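Local coordinates for protein thiol-disulfide oxidoreductase (Bacteroides thetaiotaomicron, PDB 3FW2) that probably acts as a thiol-disulfide oxidoreductase through this C-terminal, thioredoxin-like domain of the TlpA-like family, at residues V79-W84 / Q97-G103. Residue numbers count along the deposited sequence, not the author numbering.
Sequences VDKQQW and QVCDFGG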
ATOM      1  N   VAL A  79      -0.592  -7.692  -6.951  1.00  9.40           N
ATOM      2  CA  VAL A  79      -0.001  -7.688  -8.304  1.00  9.66           C
ATOM      3  C   VAL A  79       0.155  -9.075  -8.864  1.00 10.87           C
ATOM      4  O   VAL A  79       0.328  -9.239 -10.090  1.00 10.95           O
ATOM      5  CB  VAL A  79       1.348  -7.010  -8.309  1.00 11.39           C
ATOM      6  CG1 VAL A  79       1.138  -5.461  -8.064  1.00 12.65           C
ATOM      7  CG2 VAL A  79       2.297  -7.700  -7.343  1.00 11.50           C
ATOM      8  N   ASP A  80       0.062 -10.085  -8.008  1.00 11.67           N
ATOM      9  CA  ASP A  80       0.295 -11.491  -8.374  1.00 12.74           C
ATOM     10  C   ASP A  80      -1.025 -12.275  -8.251  1.00 11.97           C
ATOM     11  O   ASP A  80      -1.626 -12.392  -7.162  1.00 11.53           O
ATOM     12  CB  ASP A  80       1.357 -12.102  -7.485  1.00 12.46           C
ATOM     13  CG  ASP A  80       1.738 -13.550  -7.897  1.00 18.22           C
ATOM     14  OD1 ASP A  80       2.823 -13.731  -8.486  1.00 20.79           O
ATOM     15  OD2 ASP A  80       1.004 -14.496  -7.600  1.00 14.64           O
ATOM     16  N   LYS A  81      -1.498 -12.800  -9.391  1.00 10.40           N
ATOM     17  CA  LYS A  81      -2.791 -13.427  -9.395  1.00 11.33           C
ATOM     18  C   LYS A  81      -2.870 -14.688  -8.505  1.00 11.51           C
ATOM     19  O   LYS A  81      -3.882 -14.893  -7.801  1.00 10.90           O
ATOM     20  CB  LYS A  81      -3.135 -13.751 -10.832  1.00 12.40           C
ATOM     21  CG  LYS A  81      -4.406 -14.459 -11.050  1.00 17.12           C
ATOM     22  CD  LYS A  81      -4.504 -14.731 -12.560  1.00 22.83           C
ATOM     23  CE  LYS A  81      -5.917 -14.807 -12.972  1.00 28.07           C
ATOM     24  NZ  LYS A  81      -6.015 -14.896 -14.485  1.00 33.69           N
ATOM     25  N   GLN A  82      -1.816 -15.497  -8.509  1.00 13.17           N
ATOM     26  CA  GLN A  82      -1.818 -16.713  -7.715  1.00 13.50           C
ATOM     27  C   GLN A  82      -1.764 -16.422  -6.237  1.00 12.58           C
ATOM     28  O   GLN A  82      -2.491 -17.056  -5.473  1.00 14.28           O
ATOM     29  CB  GLN A  82      -0.687 -17.699  -8.066  1.00 15.13           C
ATOM     30  CG  GLN A  82      -0.983 -19.094  -7.481  1.00 17.60           C
ATOM     31  CD  GLN A  82      -2.291 -19.685  -8.039  1.00 20.64           C
ATOM     32  OE1 GLN A  82      -2.446 -19.769  -9.242  1.00 26.21           O
ATOM     33  NE2 GLN A  82      -3.257 -20.015  -7.167  1.00 20.24           N
ATOM     34  N   GLN A  83      -1.000 -15.407  -5.834  1.00 12.62           N
ATOM     35  CA  GLN A  83      -0.974 -15.006  -4.431  1.00 11.76           C
ATOM     36  C   GLN A  83      -2.344 -14.508  -3.980  1.00 11.03           C
ATOM     37  O   GLN A  83      -2.783 -14.801  -2.831  1.00 10.44           O
ATOM     38  CB  GLN A  83       0.116 -13.997  -4.155  1.00 12.83           C
ATOM     39  CG  GLN A  83       1.458 -14.631  -4.265  1.00 15.84           C
ATOM     40  CD  GLN A  83       2.552 -13.637  -4.376  1.00 19.18           C
ATOM     41  OE1 GLN A  83       2.490 -12.559  -3.792  1.00 20.74           O
ATOM     42  NE2 GLN A  83       3.594 -13.985  -5.140  1.00 20.35           N
ATOM     43  N   TRP A  84      -3.023 -13.773  -4.866  1.00  9.84           N
ATOM     44  CA  TRP A  84      -4.364 -13.260  -4.612  1.00 10.21           C
ATOM     45  C   TRP A  84      -5.350 -14.409  -4.429  1.00 10.96           C
ATOM     46  O   TRP A  84      -6.070 -14.494  -3.422  1.00 10.66           O
ATOM     47  CB  TRP A  84      -4.798 -12.347  -5.771  1.00  9.95           C
ATOM     48  CG  TRP A  84      -6.184 -11.859  -5.724  1.00 10.17           C
ATOM     49  CD1 TRP A  84      -6.792 -11.162  -4.738  1.00  9.46           C
ATOM     50  CD2 TRP A  84      -7.145 -12.054  -6.743  1.00  8.16           C
ATOM     51  NE1 TRP A  84      -8.091 -10.877  -5.091  1.00 10.63           N
ATOM     52  CE2 TRP A  84      -8.336 -11.425  -6.324  1.00 11.91           C
ATOM     53  CE3 TRP A  84      -7.113 -12.707  -7.976  1.00 11.41           C
ATOM     54  CZ2 TRP A  84      -9.471 -11.396  -7.088  1.00  9.67           C
ATOM     55  CZ3 TRP A  84      -8.273 -12.674  -8.760  1.00 10.35           C
ATOM     56  CH2 TRP A  84      -9.428 -12.014  -8.320  1.00 12.97           C
ATOM     57  N   GLN A  97     -14.853 -11.153  -5.075  1.00 11.35           N
ATOM     58  CA  GLN A  97     -13.492 -10.668  -5.024  1.00 11.60           C
ATOM     59  C   GLN A  97     -13.024 -10.261  -6.427  1.00 10.76           C
ATOM     60  O   GLN A  97     -13.182 -11.006  -7.412  1.00 11.01           O
ATOM     61  CB  GLN A  97     -12.557 -11.728  -4.512  1.00 10.90           C
ATOM     62  CG  GLN A  97     -12.892 -12.256  -3.160  1.00 10.18           C
ATOM     63  CD  GLN A  97     -12.752 -11.197  -2.045  1.00 11.69           C
ATOM     64  OE1 GLN A  97     -11.845 -10.367  -2.092  1.00 11.38           O
ATOM     65  NE2 GLN A  97     -13.665 -11.238  -1.064  1.00 11.89           N
ATOM     66  N   VAL A  98     -12.459  -9.075  -6.521  1.00 11.04           N
ATOM     67  CA  VAL A  98     -11.894  -8.584  -7.793  1.00 10.03           C
ATOM     68  C   VAL A  98     -10.486  -8.032  -7.610  1.00 10.46           C
ATOM     69  O   VAL A  98     -10.084  -7.655  -6.482  1.00  8.53           O
ATOM     70  CB  VAL A  98     -12.807  -7.501  -8.421  1.00  8.94           C
ATOM     71  CG1 VAL A  98     -14.256  -8.047  -8.755  1.00  8.87           C
ATOM     72  CG2 VAL A  98     -12.856  -6.246  -7.554  1.00  8.22           C
ATOM     73  N   CYS A  99      -9.724  -8.016  -8.731  1.00 10.18           N
ATOM     74  CA  CYS A  99      -8.362  -7.543  -8.748  1.00  9.20           C
ATOM     75  C   CYS A  99      -7.904  -7.400 -10.198  1.00 10.11           C
ATOM     76  O   CYS A  99      -8.079  -8.321 -10.964  1.00 11.31           O
ATOM     77  CB  CYS A  99      -7.452  -8.548  -8.013  1.00  9.61           C
ATOM     78  SG  CYS A  99      -5.749  -7.962  -7.861  1.00 10.22           S
ATOM     79  N   ASP A 100      -7.317  -6.270 -10.555  1.00 11.10           N
ATOM     80  CA  ASP A 100      -6.822  -6.064 -11.927  1.00 12.15           C
ATOM     81  C   ASP A 100      -5.301  -6.131 -11.972  1.00 11.96           C
ATOM     82  O   ASP A 100      -4.682  -5.928 -13.013  1.00 11.22           O
ATOM     83  CB  ASP A 100      -7.371  -4.791 -12.548  1.00 12.24           C
ATOM     84  CG  ASP A 100      -6.792  -3.533 -11.981  1.00 12.90           C
ATOM     85  OD1 ASP A 100      -5.932  -3.570 -11.071  1.00 12.63           O
ATOM     86  OD2 ASP A 100      -7.231  -2.444 -12.470  1.00 12.80           O
ATOM     87  N   PHE A 101      -4.680  -6.493 -10.852  1.00 10.94           N
ATOM     88  CA  PHE A 101      -3.225  -6.640 -10.732  1.00  9.88           C
ATOM     89  C   PHE A 101      -2.394  -5.428 -10.988  1.00 10.45           C
ATOM     90  O   PHE A 101      -1.161  -5.532 -11.097  1.00 12.00           O
ATOM     91  CB  PHE A 101      -2.742  -7.890 -11.544  1.00 10.22           C
ATOM     92  CG  PHE A 101      -3.676  -9.007 -11.383  1.00 11.41           C
ATOM     93  CD1 PHE A 101      -3.781  -9.637 -10.143  1.00 15.41           C
ATOM     94  CD2 PHE A 101      -4.563  -9.351 -12.385  1.00 15.45           C
ATOM     95  CE1 PHE A 101      -4.710 -10.592  -9.939  1.00 13.49           C
ATOM     96  CE2 PHE A 101      -5.497 -10.348 -12.179  1.00 14.98           C
ATOM     97  CZ  PHE A 101      -5.571 -10.950 -10.963  1.00 14.02           C
ATOM     98  N   GLY A 102      -2.996  -4.261 -10.952  1.00 11.35           N
ATOM     99  CA  GLY A 102      -2.209  -3.013 -11.061  1.00 11.53           C
ATOM    100  C   GLY A 102      -1.514  -2.634  -9.750  1.00 11.72           C
ATOM    101  O   GLY A 102      -0.661  -1.757  -9.727  1.00 11.69           O
ATOM    102  N   GLY A 103      -1.931  -3.252  -8.645  1.00 10.85           N
ATOM    103  CA  GLY A 103      -1.343  -2.908  -7.352  1.00 11.12           C
ATOM    104  C   GLY A 103      -1.650  -1.530  -6.860  1.00 11.09           C
ATOM    105  O   GLY A 103      -2.755  -0.996  -7.062  1.00 11.12           O
TER
HETATM  106  O   HOH W   1       0.822  -7.382 -12.023  1.00 27.63           O
HETATM  107  O   HOH W   2     -10.191  -9.219  -3.867  1.00  9.53           O
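Just ahead of helix 81-90, Val-79 runs close to the turn at Phe-101, with their CA atoms 4.2 Å apart. No direct hydrogen bond joins the two segments here; instead one water donates to Val-79 O (2.7 Å) and to Phe-101 O (2.9 Å). The compact, apolar Val-79 fits against backbone, CG1 lying 3.6 Å from Gly-103 CA, where a CB would clash with it; positive phi also favours glycine at 103. Asp-80 is the N-cap: its short side chain folds forward over the first helical turn, where Asp-80 OD2 accepts from Gln-83 N (2.8 Å). Lys-81 offers aliphatic surface to the flat Phe-101 ring, Lys-81 CB to Phe-101 CE1 3.6 Å, while its amino end leads away. Trp-84, its CA-to-CB bond directed toward segment 97-103, is broad enough to meet several residues. Cys-99 is small enough to lie over the indole, CB 3.6 Å from the centroid of the Trp-84 six-membered ring (CH-pi) and SG 4.4 Å from that of the Trp-84 five-membered ring, nearly along its normal. The same sulfur accepts a long hydrogen bond from Phe-101 N (3.5 Å). An Asx turn, Asp-100 OD1 to Gly-102 N (3.0 Å), braces the bend from which Phe-101 turns its edge to the indole face, planes at 75°. Trp-84 NE1 donates to a second water, 2.9 Å away, near Val-98 O and Gln-97 OE1; Gln-97 NE2 donates to Trp-95 O. The contact thus joins the start of helix 81-90 to strand 96-98 and the following loop, within a beta-alpha-beta unit of the thioredoxin-like fold: Val-98 pairs with strand 70-76, and Trp-84 also meets Trp-41 on strand 35-41.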